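AxyAgu115A (Amphibacillus xylanus NBRC 15112, PDB 6NPS) is a family GH115 alpha-glucuronidase that probably hydrolyses glucuronic acid side groups from xylan-type hemicelluloses such as arabinoglucuronoxylan. Local coordinates at residues 188-191 against 196-199; 40-45 against 129-134; 500-505 against 556-561. The protein carries 3 engineered substitutions. All coordinates share one frame; numbering follows the deposited sequence.

Contact 1 (188-191 against 196-199); sequences KNFG and EMYD
Phe190 lays the face of its ring against the backbone of Met197. The Met197 CA sits 3.9 Å from the centroid of the Phe190 ring and 16° off its normal, a CH-pi contact. Alongside it the Met197 side chain sets off at about a right angle to that of Phe190, and Met197 CG comes within 3.5 Å of Phe190 CD2. That CG is anti to its own backbone nitrogen (chi1 -175°), which sets it over the CD2 rim of the same ring face before the chain bends away through chi2 and chi3. Glu196 adds a looser, oblique touch through its carbonyl carbon. On the opposite face of the ring lies Asn189 CB, 3.4 Å above the plane, and Trp185 meets the ring edge-to-face. Asn194 fastens the turn between helices 181-190 and 195-207, which lie between the first two strands of the TIM barrel. With an alanine at Phe190, the gap between Asn189 and Met197 would probably open and Met197 CA would lose its aromatic cover. The direct touch is thus apolar and depends on shape, while Asn194, its ND2 bonded to Phe190 O and its OD1 to Met197 N, ties the two backbones.

Contact 2 (40-45 against 129-134); sequences MHDVEL and HLSEKL
Asp42 and Val43 of helix 30-47 face Ser131 and Leu134 of helix 120-133 in a buried helix-to-helix contact within the N-terminal part of the chain, ahead of the TIM barrel. The two segments run broadly the same way, and the CA atoms of Asp42 and Ser131 are 6.5 Å apart.

The apolar half of the contact is a single meeting of methyl groups, Val43 CG2 on Leu134 CD1 at 3.8 Å, with the two side chains slanting across one another. In Val43 it is CG1 that stands anti to the backbone nitrogen (chi1 172°), which leaves CG2 beside that nitrogen as the branch that meets the leucine. Leu134 has already left the helix, yet its N still bonds to Leu130 O at 3.0 Å, so its side chain is carried at the very end of the last turn. It also packs on Val46, one turn further along helix 30-47 than Asp42.

Helices 30-47 and 120-133 pack together beside a four-stranded mixed sheet. Leu130 reaches Val39 of helix 30-47 as well as Leu113 and Ile115 of strand 109-117, so that helix 120-133 is joined both to its neighbouring helix and to that sheet.

The polar half centres on a residue outside the two segments, Arg207 at the end of barrel helix 195-207, whose NH1 pairs with Asp42 OD2 in a salt bridge and gives Ser131 OG a weak hydrogen bond. The modelled separation of Asp42 OD2 from Ser131 OG is too short to be trusted, so the direct relation of those two oxygens remains doubtful. A positive guanidinium beside the buried carboxylate would be expected to favour its charged form.

Contact 3 (500-505 against 556-561); sequences LEQKDK and YQEVDQ
Gln502 and Glu558 are joined by one hydrogen bond at the protein surface. Gln502 NE2 donates to Glu558 OE2 over 2.9 Å with an N-H...O angle of 162°. The acceptor lies almost exactly in the amide plane of Gln502, but the donor reaches OE2 from its anti side, 32° out of the carboxylate plane. Both chains are extended beyond CG, so they span backbones whose CA atoms stand 9.2 Å apart. The same NE2 comes 3.6 Å from Glu558 CB, laying the amide along the base of the glutamate. The amide oxygen, Gln502 OE1, accepts from the backbone N of Asn499, just before helix 500-519, and this fixes which way round the amide is turned.

The pair bridges the beginning of helix 500-519 and the end of helix 537-558, neighbours in the group of long helices that follows the barrel strands. Below the polar ends, Gln502 and Lys505 pack on Leu555.

Ionic contacts gather round Lys505. Its NZ forms a salt bridge with Glu501 OE1, one turn back, whose hydrogen bond is weak at 3.5 Å, and a second salt bridge with Glu554 of helix 537-558. Glu558 is reached indirectly: a water accepts from Lys505 NZ at 2.7 Å and gives a weak bond to Glu558 OE2. The lysine probably offsets some of the negative charge contributed by these glutamates.

In the fold
Contact 2 is the fully buried one and combines methyl packing with a buried ion pair to Arg207. Contact 1, partly buried, is apolar across its segments, and contact 3 lies at the surface, polar and partly water-mediated. Contact 1 joins successive barrel helices across a short turn, whereas contacts 2 and 3 bring together helices more distant in the chain. Although contacts 1 and 2 do not touch, their nearest atoms being about 11 Å apart, they are linked through helix 195-207: Asp199 pairs with Lys38 of helix 30-47, and Arg207 ends at contact 2. Contact 3 joins helices 500-519 and 537-558, which neither of the others uses.

Contact 1 (188-191 against 196-199)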
ATOM      1  N   LYS A 188      29.687  30.018  11.350  1.00 63.06           N
ATOM      2  CA  LYS A 188      29.983  29.827  12.770  1.00 62.75           C
ATOM      3  C   LYS A 188      31.484  29.835  13.059  1.00 55.44           C
ATOM      4  O   LYS A 188      31.924  30.441  14.042  1.00 55.57           O
ATOM      5  CB  LYS A 188      29.372  28.514  13.259  1.00 69.40           C
ATOM      6  CG  LYS A 188      29.534  28.279  14.749  1.00 76.72           C
ATOM      7  CD  LYS A 188      29.988  26.848  15.004  1.00 82.76           C
ATOM      8  CE  LYS A 188      30.741  26.653  16.326  1.00 85.93           C
ATOM      9  NZ  LYS A 188      29.805  26.241  17.445  1.00 86.97           N
ATOM     10  N   ASN A 189      32.286  29.145  12.236  1.00 49.29           N
ATOM     11  CA  ASN A 189      33.701  28.963  12.542  1.00 49.47           C
ATOM     12  C   ASN A 189      34.601  30.051  11.960  1.00 55.84           C
ATOM     13  O   ASN A 189      35.758  30.161  12.379  1.00 59.49           O
ATOM     14  CB  ASN A 189      34.179  27.597  12.040  1.00 52.06           C
ATOM     15  CG  ASN A 189      33.730  26.437  12.947  1.00 64.35           C
ATOM     16  OD1 ASN A 189      33.898  26.482  14.165  1.00 67.94           O
ATOM     17  ND2 ASN A 189      33.147  25.403  12.345  1.00 63.26           N
ATOM     18  N   PHE A 190      34.123  30.846  10.997  1.00 51.77           N
ATOM     19  CA  PHE A 190      35.021  31.796  10.337  1.00 53.54           C
ATOM     20  C   PHE A 190      34.373  33.101   9.930  1.00 51.35           C
ATOM     21  O   PHE A 190      35.085  33.977   9.418  1.00 49.54           O
ATOM     22  CB  PHE A 190      35.666  31.181   9.076  1.00 51.14           C
ATOM     23  CG  PHE A 190      36.337  29.868   9.310  1.00 51.30           C
ATOM     24  CD1 PHE A 190      37.605  29.810   9.865  1.00 49.55           C
ATOM     25  CD2 PHE A 190      35.691  28.680   8.988  1.00 54.49           C
ATOM     26  CE1 PHE A 190      38.219  28.596  10.103  1.00 50.59           C
ATOM     27  CE2 PHE A 190      36.306  27.454   9.215  1.00 55.59           C
ATOM     28  CZ  PHE A 190      37.573  27.416   9.778  1.00 52.88           C
ATOM     29  N   GLY A 191      33.070  33.269  10.102  1.00 51.54           N
ATOM     30  CA  GLY A 191      32.407  34.476   9.632  1.00 57.71           C
ATOM     31  C   GLY A 191      32.087  34.531   8.147  1.00 55.45           C
ATOM     32  O   GLY A 191      31.531  35.537   7.693  1.00 59.76           O
ATOM     33  N   GLU A 196      40.208  33.462   5.752  1.00 43.27           N
ATOM     34  CA  GLU A 196      40.498  32.685   6.956  1.00 50.94           C
ATOM     35  C   GLU A 196      40.004  31.257   6.798  1.00 46.12           C
ATOM     36  O   GLU A 196      40.715  30.291   7.119  1.00 43.44           O
ATOM     37  CB  GLU A 196      39.845  33.344   8.171  1.00 63.13           C
ATOM     38  CG  GLU A 196      40.591  34.576   8.726  1.00 81.52           C
ATOM     39  CD  GLU A 196      41.058  35.567   7.643  1.00 94.75           C
ATOM     40  OE1 GLU A 196      40.211  36.114   6.899  1.00 98.38           O
ATOM     41  OE2 GLU A 196      42.285  35.790   7.535  1.00 97.90           O
ATOM     42  N   MET A 197      38.788  31.105   6.288  1.00 41.44           N
ATOM     43  CA  MET A 197      38.270  29.780   6.007  1.00 41.00           C
ATOM     44  C   MET A 197      39.055  29.108   4.881  1.00 38.89           C
ATOM     45  O   MET A 197      39.478  27.953   5.019  1.00 36.51           O
ATOM     46  CB  MET A 197      36.783  29.888   5.685  1.00 45.64           C
ATOM     47  CG  MET A 197      36.097  28.539   5.498  1.00 48.74           C
ATOM     48  SD  MET A 197      36.192  28.080   3.762  1.00 56.98           S
ATOM     49  CE  MET A 197      34.715  28.886   3.137  1.00 57.67           C
ATOM     50  N   TYR A 198      39.325  29.838   3.780  1.00 37.39           N
ATOM     51  CA  TYR A 198      39.910  29.193   2.608  1.00 36.07           C
ATOM     52  C   TYR A 198      41.340  28.751   2.847  1.00 36.67           C
ATOM     53  O   TYR A 198      41.818  27.863   2.140  1.00 38.41           O
ATOM     54  CB  TYR A 198      39.862  30.114   1.362  1.00 32.62           C
ATOM     55  CG  TYR A 198      38.575  29.840   0.572  1.00 35.10           C
ATOM     56  CD1 TYR A 198      38.401  28.627  -0.096  1.00 36.27           C
ATOM     57  CD2 TYR A 198      37.553  30.765   0.534  1.00 30.92           C
ATOM     58  CE1 TYR A 198      37.235  28.333  -0.779  1.00 35.86           C
ATOM     59  CE2 TYR A 198      36.374  30.509  -0.161  1.00 35.38           C
ATOM     60  CZ  TYR A 198      36.220  29.277  -0.812  1.00 38.75           C
ATOM     61  OH  TYR A 198      35.075  28.992  -1.505  1.00 36.13           O
ATOM     62  N   ASP A 199      42.034  29.365   3.805  1.00 34.69           N
ATOM     63  CA  ASP A 199      43.376  28.908   4.140  1.00 36.15           C
ATOM     64  C   ASP A 199      43.364  27.425   4.531  1.00 30.57           C
ATOM     65  O   ASP A 199      44.237  26.661   4.110  1.00 35.14           O
ATOM     66  CB  ASP A 199      43.954  29.794   5.245  1.00 40.90           C
ATOM     67  CG  ASP A 199      45.436  29.557   5.463  1.00 56.80           C
ATOM     68  OD1 ASP A 199      45.807  29.152   6.590  1.00 61.46           O
ATOM     69  OD2 ASP A 199      46.226  29.757   4.518  1.00 60.26           O
TER

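Contact 2 (40-45 against 129-134)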
ATOM      1  N   MET A  40      56.697  23.557  10.325  1.00 36.95           N
ATOM      2  CA  MET A  40      57.259  23.786  11.656  1.00 41.30           C
ATOM      3  C   MET A  40      56.228  23.523  12.731  1.00 43.82           C
ATOM      4  O   MET A  40      56.566  23.039  13.824  1.00 44.67           O
ATOM      5  CB  MET A  40      57.783  25.208  11.803  1.00 41.73           C
ATOM      6  CG  MET A  40      58.994  25.494  10.925  1.00 49.11           C
ATOM      7  SD  MET A  40      59.867  27.020  11.349  1.00 61.47           S
ATOM      8  CE  MET A  40      58.539  27.972  12.102  1.00 64.28           C
ATOM      9  N   HIS A  41      54.966  23.850  12.456  1.00 40.32           N
ATOM     10  CA  HIS A  41      53.945  23.505  13.430  1.00 42.06           C
ATOM     11  C   HIS A  41      53.774  21.986  13.522  1.00 37.66           C
ATOM     12  O   HIS A  41      53.588  21.456  14.616  1.00 38.23           O
ATOM     13  CB  HIS A  41      52.621  24.199  13.105  1.00 43.39           C
ATOM     14  CG  HIS A  41      51.582  23.947  14.139  1.00 53.20           C
ATOM     15  ND1 HIS A  41      50.572  23.023  13.965  1.00 58.43           N
ATOM     16  CD2 HIS A  41      51.456  24.414  15.405  1.00 58.74           C
ATOM     17  CE1 HIS A  41      49.838  22.966  15.066  1.00 59.57           C
ATOM     18  NE2 HIS A  41      50.352  23.803  15.953  1.00 59.48           N
ATOM     19  N   ASP A  42      53.878  21.268  12.393  1.00 37.89           N
ATOM     20  CA  ASP A  42      53.863  19.805  12.428  1.00 45.05           C
ATOM     21  C   ASP A  42      55.025  19.253  13.267  1.00 42.57           C
ATOM     22  O   ASP A  42      54.845  18.301  14.039  1.00 42.41           O
ATOM     23  CB  ASP A  42      53.904  19.243  11.001  1.00 50.77           C
ATOM     24  CG  ASP A  42      52.692  19.680  10.126  1.00 60.81           C
ATOM     25  OD1 ASP A  42      51.721  20.293  10.640  1.00 66.28           O
ATOM     26  OD2 ASP A  42      52.730  19.420   8.902  1.00 63.58           O
ATOM     27  N   VAL A  43      56.215  19.851  13.152  1.00 39.03           N
ATOM     28  CA  VAL A  43      57.333  19.423  13.991  1.00 39.71           C
ATOM     29  C   VAL A  43      56.979  19.585  15.469  1.00 41.80           C
ATOM     30  O   VAL A  43      57.247  18.698  16.294  1.00 41.35           O
ATOM     31  CB  VAL A  43      58.605  20.205  13.611  1.00 39.05           C
ATOM     32  CG1 VAL A  43      59.758  19.934  14.612  1.00 43.60           C
ATOM     33  CG2 VAL A  43      59.022  19.864  12.148  1.00 38.22           C
ATOM     34  N   GLU A  44      56.378  20.720  15.829  1.00 36.67           N
ATOM     35  CA  GLU A  44      55.971  20.942  17.217  1.00 41.56           C
ATOM     36  C   GLU A  44      54.949  19.905  17.687  1.00 40.49           C
ATOM     37  O   GLU A  44      54.957  19.499  18.855  1.00 41.93           O
ATOM     38  CB  GLU A  44      55.396  22.349  17.378  1.00 45.81           C
ATOM     39  CG  GLU A  44      54.913  22.677  18.781  1.00 58.39           C
ATOM     40  CD  GLU A  44      54.209  24.031  18.848  1.00 77.17           C
ATOM     41  OE1 GLU A  44      53.641  24.351  19.920  1.00 85.21           O
ATOM     42  OE2 GLU A  44      54.228  24.779  17.835  1.00 79.75           O
ATOM     43  N   LEU A  45      54.056  19.460  16.805  1.00 38.03           N
ATOM     44  CA  LEU A  45      53.061  18.489  17.257  1.00 36.54           C
ATOM     45  C   LEU A  45      53.688  17.134  17.517  1.00 38.73           C
ATOM     46  O   LEU A  45      53.216  16.392  18.391  1.00 41.81           O
ATOM     47  CB  LEU A  45      51.955  18.333  16.223  1.00 38.01           C
ATOM     48  CG  LEU A  45      51.070  19.555  15.985  1.00 41.66           C
ATOM     49  CD1 LEU A  45      50.120  19.228  14.839  1.00 41.10           C
ATOM     50  CD2 LEU A  45      50.295  19.906  17.251  1.00 48.52           C
ATOM     51  N   HIS A 129      56.252  16.422   2.286  1.00 36.16           N
ATOM     52  CA  HIS A 129      56.878  15.100   2.376  1.00 34.32           C
ATOM     53  C   HIS A 129      57.627  14.952   3.698  1.00 35.89           C
ATOM     54  O   HIS A 129      57.586  13.886   4.329  1.00 40.25           O
ATOM     55  CB  HIS A 129      57.815  14.882   1.185  1.00 36.69           C
ATOM     56  CG  HIS A 129      58.240  13.464   0.993  1.00 41.95           C
ATOM     57  ND1 HIS A 129      57.416  12.502   0.446  1.00 42.36           N
ATOM     58  CD2 HIS A 129      59.422  12.849   1.251  1.00 44.38           C
ATOM     59  CE1 HIS A 129      58.073  11.356   0.375  1.00 46.99           C
ATOM     60  NE2 HIS A 129      59.287  11.536   0.870  1.00 43.24           N
ATOM     61  N   LEU A 130      58.301  16.015   4.153  1.00 34.87           N
ATOM     62  CA  LEU A 130      58.904  15.949   5.484  1.00 36.10           C
ATOM     63  C   LEU A 130      57.834  15.676   6.533  1.00 37.74           C
ATOM     64  O   LEU A 130      57.988  14.794   7.394  1.00 35.65           O
ATOM     65  CB  LEU A 130      59.648  17.254   5.799  1.00 31.59           C
ATOM     66  CG  LEU A 130      60.097  17.397   7.267  1.00 36.59           C
ATOM     67  CD1 LEU A 130      60.916  16.155   7.764  1.00 38.83           C
ATOM     68  CD2 LEU A 130      60.917  18.708   7.475  1.00 36.17           C
ATOM     69  N   SER A 131      56.716  16.405   6.440  1.00 37.47           N
ATOM     70  CA  SER A 131      55.576  16.201   7.338  1.00 34.29           C
ATOM     71  C   SER A 131      55.107  14.749   7.342  1.00 32.35           C
ATOM     72  O   SER A 131      54.875  14.151   8.412  1.00 34.85           O
ATOM     73  CB  SER A 131      54.466  17.153   6.882  1.00 41.98           C
ATOM     74  OG  SER A 131      53.675  17.543   7.971  1.00 59.39           O
ATOM     75  N   GLU A 132      55.045  14.153   6.150  1.00 35.10           N
ATOM     76  CA  GLU A 132      54.646  12.752   5.998  1.00 42.71           C
ATOM     77  C   GLU A 132      55.623  11.785   6.681  1.00 39.56           C
ATOM     78  O   GLU A 132      55.198  10.841   7.346  1.00 36.97           O
ATOM     79  CB  GLU A 132      54.505  12.395   4.517  1.00 58.38           C
ATOM     80  CG  GLU A 132      54.115  10.948   4.262  1.00 80.33           C
ATOM     81  CD  GLU A 132      54.071  10.608   2.785  1.00 97.69           C
ATOM     82  OE1 GLU A 132      53.849  11.527   1.969  1.00102.16           O
ATOM     83  OE2 GLU A 132      54.257   9.421   2.441  1.00103.97           O
ATOM     84  N   LYS A 133      56.926  12.019   6.520  1.00 38.24           N
ATOM     85  CA  LYS A 133      57.931  11.187   7.179  1.00 38.56           C
ATOM     86  C   LYS A 133      57.936  11.359   8.695  1.00 35.74           C
ATOM     87  O   LYS A 133      58.340  10.441   9.416  1.00 38.07           O
ATOM     88  CB  LYS A 133      59.295  11.489   6.591  1.00 42.44           C
ATOM     89  CG  LYS A 133      59.454  10.657   5.375  1.00 53.74           C
ATOM     90  CD  LYS A 133      60.701  10.898   4.633  1.00 65.94           C
ATOM     91  CE  LYS A 133      60.948   9.653   3.823  1.00 74.98           C
ATOM     92  NZ  LYS A 133      60.879   8.389   4.655  1.00 78.36           N
ATOM     93  N   LEU A 134      57.500  12.502   9.198  1.00 35.08           N
ATOM     94  CA  LEU A 134      57.329  12.647  10.631  1.00 37.33           C
ATOM     95  C   LEU A 134      56.028  12.054  11.111  1.00 41.78           C
ATOM     96  O   LEU A 134      55.747  12.156  12.308  1.00 40.38           O
ATOM     97  CB  LEU A 134      57.372  14.105  11.044  1.00 38.40           C
ATOM     98  CG  LEU A 134      58.720  14.751  10.731  1.00 44.54           C
ATOM     99  CD1 LEU A 134      58.675  16.220  11.062  1.00 45.93           C
ATOM    100  CD2 LEU A 134      59.748  14.042  11.544  1.00 45.96           C
TER

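Contact 3 (500-505 against 556-561)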
ATOM      1  N   LEU A 500      47.102  -3.428  15.871  1.00 44.82           N
ATOM      2  CA  LEU A 500      46.838  -4.111  14.609  1.00 47.73           C
ATOM      3  C   LEU A 500      45.397  -4.617  14.515  1.00 43.84           C
ATOM      4  O   LEU A 500      44.723  -4.434  13.485  1.00 38.02           O
ATOM      5  CB  LEU A 500      47.838  -5.252  14.439  1.00 57.13           C
ATOM      6  CG  LEU A 500      47.679  -5.972  13.112  1.00 67.88           C
ATOM      7  CD1 LEU A 500      49.058  -6.218  12.520  1.00 72.90           C
ATOM      8  CD2 LEU A 500      46.884  -7.278  13.317  1.00 72.99           C
ATOM      9  N   GLU A 501      44.904  -5.276  15.579  1.00 41.40           N
ATOM     10  CA  GLU A 501      43.553  -5.819  15.559  1.00 40.06           C
ATOM     11  C   GLU A 501      42.508  -4.702  15.477  1.00 39.91           C
ATOM     12  O   GLU A 501      41.477  -4.853  14.805  1.00 37.32           O
ATOM     13  CB  GLU A 501      43.328  -6.694  16.806  1.00 47.27           C
ATOM     14  CG  GLU A 501      41.874  -6.831  17.226  1.00 62.25           C
ATOM     15  CD  GLU A 501      41.697  -7.546  18.566  1.00 79.03           C
ATOM     16  OE1 GLU A 501      40.532  -7.828  18.953  1.00 78.81           O
ATOM     17  OE2 GLU A 501      42.723  -7.811  19.236  1.00 84.77           O
ATOM     18  N   GLN A 502      42.752  -3.576  16.159  1.00 34.09           N
ATOM     19  CA  GLN A 502      41.822  -2.448  16.071  1.00 36.67           C
ATOM     20  C   GLN A 502      41.820  -1.831  14.675  1.00 34.28           C
ATOM     21  O   GLN A 502      40.757  -1.428  14.163  1.00 38.03           O
ATOM     22  CB  GLN A 502      42.165  -1.403  17.128  1.00 34.21           C
ATOM     23  CG  GLN A 502      41.958  -1.939  18.548  1.00 36.83           C
ATOM     24  CD  GLN A 502      42.481  -1.001  19.590  1.00 40.20           C
ATOM     25  OE1 GLN A 502      43.632  -0.551  19.519  1.00 38.16           O
ATOM     26  NE2 GLN A 502      41.633  -0.670  20.570  1.00 44.52           N
ATOM     27  N   LYS A 503      42.993  -1.735  14.044  1.00 35.93           N
ATOM     28  CA  LYS A 503      43.045  -1.199  12.685  1.00 35.71           C
ATOM     29  C   LYS A 503      42.337  -2.110  11.704  1.00 36.43           C
ATOM     30  O   LYS A 503      41.739  -1.618  10.739  1.00 34.42           O
ATOM     31  CB  LYS A 503      44.491  -0.956  12.256  1.00 36.76           C
ATOM     32  CG  LYS A 503      45.033   0.283  12.901  1.00 37.38           C
ATOM     33  CD  LYS A 503      46.457   0.614  12.511  1.00 43.69           C
ATOM     34  CE  LYS A 503      47.411  -0.424  13.074  1.00 48.14           C
ATOM     35  NZ  LYS A 503      48.810   0.103  13.152  1.00 57.07           N
ATOM     36  N   ASP A 504      42.328  -3.426  11.935  1.00 39.36           N
ATOM     37  CA  ASP A 504      41.559  -4.231  10.998  1.00 43.01           C
ATOM     38  C   ASP A 504      40.071  -4.077  11.252  1.00 32.75           C
ATOM     39  O   ASP A 504      39.265  -4.265  10.341  1.00 33.15           O
ATOM     40  CB  ASP A 504      41.943  -5.705  11.030  1.00 57.11           C
ATOM     41  CG  ASP A 504      41.400  -6.466   9.800  1.00 79.84           C
ATOM     42  OD1 ASP A 504      42.080  -6.484   8.741  1.00 85.57           O
ATOM     43  OD2 ASP A 504      40.284  -7.025   9.874  1.00 86.38           O
ATOM     44  N   LYS A 505      39.675  -3.745  12.476  1.00 29.94           N
ATOM     45  CA  LYS A 505      38.273  -3.445  12.699  1.00 30.44           C
ATOM     46  C   LYS A 505      37.886  -2.146  11.991  1.00 28.50           C
ATOM     47  O   LYS A 505      36.809  -2.069  11.384  1.00 31.01           O
ATOM     48  CB  LYS A 505      37.991  -3.382  14.197  1.00 34.01           C
ATOM     49  CG  LYS A 505      38.016  -4.787  14.859  1.00 36.63           C
ATOM     50  CD  LYS A 505      37.851  -4.695  16.369  1.00 41.31           C
ATOM     51  CE  LYS A 505      37.863  -6.108  16.957  1.00 47.19           C
ATOM     52  NZ  LYS A 505      37.611  -6.047  18.405  1.00 52.72           N
ATOM     53  N   TYR A 556      34.788   3.181  19.716  1.00 32.85           N
ATOM     54  CA  TYR A 556      34.337   4.416  20.371  1.00 34.75           C
ATOM     55  C   TYR A 556      34.744   4.427  21.841  1.00 35.97           C
ATOM     56  O   TYR A 556      35.208   5.448  22.358  1.00 33.90           O
ATOM     57  CB  TYR A 556      32.802   4.504  20.208  1.00 33.36           C
ATOM     58  CG  TYR A 556      32.094   5.731  20.729  1.00 34.98           C
ATOM     59  CD1 TYR A 556      31.718   5.820  22.061  1.00 39.05           C
ATOM     60  CD2 TYR A 556      31.722   6.769  19.874  1.00 37.62           C
ATOM     61  CE1 TYR A 556      31.033   6.924  22.539  1.00 36.86           C
ATOM     62  CE2 TYR A 556      31.037   7.896  20.343  1.00 36.34           C
ATOM     63  CZ  TYR A 556      30.706   7.968  21.668  1.00 37.62           C
ATOM     64  OH  TYR A 556      30.034   9.066  22.157  1.00 36.75           O
ATOM     65  N   GLN A 557      34.606   3.285  22.517  1.00 35.15           N
ATOM     66  CA  GLN A 557      34.989   3.215  23.915  1.00 37.06           C
ATOM     67  C   GLN A 557      36.483   3.006  24.109  1.00 39.71           C
ATOM     68  O   GLN A 557      37.024   3.374  25.159  1.00 46.21           O
ATOM     69  CB  GLN A 557      34.262   2.137  24.663  1.00 48.86           C
ATOM     70  CG  GLN A 557      34.189   2.661  26.077  1.00 73.76           C
ATOM     71  CD  GLN A 557      33.686   1.664  27.073  1.00 88.23           C
ATOM     72  OE1 GLN A 557      34.445   0.830  27.579  1.00 96.49           O
ATOM     73  NE2 GLN A 557      32.383   1.693  27.327  1.00 88.61           N
ATOM     74  N   GLU A 558      37.172   2.394  23.143  1.00 39.91           N
ATOM     75  CA  GLU A 558      38.613   2.127  23.329  1.00 43.47           C
ATOM     76  C   GLU A 558      39.513   3.299  22.936  1.00 41.70           C
ATOM     77  O   GLU A 558      40.576   3.475  23.537  1.00 40.61           O
ATOM     78  CB  GLU A 558      39.019   0.874  22.552  1.00 45.74           C
ATOM     79  CG  GLU A 558      38.462  -0.391  23.203  1.00 59.05           C
ATOM     80  CD  GLU A 558      38.313  -1.549  22.228  1.00 75.57           C
ATOM     81  OE1 GLU A 558      37.594  -2.519  22.569  1.00 81.73           O
ATOM     82  OE2 GLU A 558      38.922  -1.496  21.134  1.00 80.75           O
ATOM     83  N   VAL A 559      39.127   4.116  21.953  1.00 36.85           N
ATOM     84  CA  VAL A 559      40.012   5.205  21.525  1.00 35.35           C
ATOM     85  C   VAL A 559      40.292   6.154  22.685  1.00 40.25           C
ATOM     86  O   VAL A 559      39.416   6.439  23.505  1.00 44.59           O
ATOM     87  CB  VAL A 559      39.419   5.949  20.314  1.00 34.72           C
ATOM     88  CG1 VAL A 559      38.125   6.681  20.688  1.00 36.06           C
ATOM     89  CG2 VAL A 559      40.473   6.926  19.688  1.00 34.78           C
ATOM     90  N   ASP A 560      41.532   6.620  22.788  1.00 46.74           N
ATOM     91  CA  ASP A 560      41.884   7.562  23.846  1.00 57.90           C
ATOM     92  C   ASP A 560      41.303   8.950  23.559  1.00 56.11           C
ATOM     93  O   ASP A 560      40.951   9.285  22.421  1.00 57.17           O
ATOM     94  CB  ASP A 560      43.401   7.649  24.008  1.00 69.49           C
ATOM     95  CG  ASP A 560      44.076   8.217  22.780  1.00 83.16           C
ATOM     96  OD1 ASP A 560      44.207   9.455  22.705  1.00 88.62           O
ATOM     97  OD2 ASP A 560      44.456   7.434  21.882  1.00 87.86           O
ATOM     98  N   GLN A 561      41.225   9.768  24.617  1.00 54.28           N
ATOM     99  CA  GLN A 561      40.609  11.099  24.540  1.00 52.27           C
ATOM    100  C   GLN A 561      41.251  11.971  23.468  1.00 51.27           C
ATOM    101  O   GLN A 561      40.555  12.711  22.763  1.00 50.23           O
ATOM    102  CB  GLN A 561      40.741  11.792  25.891  1.00 66.48           C
ATOM    103  CG  GLN A 561      42.210  11.846  26.298  1.00 82.65           C
ATOM    104  CD  GLN A 561      42.445  12.020  27.768  1.00 95.06           C
ATOM    105  OE1 GLN A 561      42.111  13.041  28.375  1.00 94.11           O
ATOM    106  NE2 GLN A 561      42.975  10.979  28.368  1.00101.22           N
TER
HETATM  107  O   HOH W   1      39.494  -4.306  19.244  1.00 76.67           O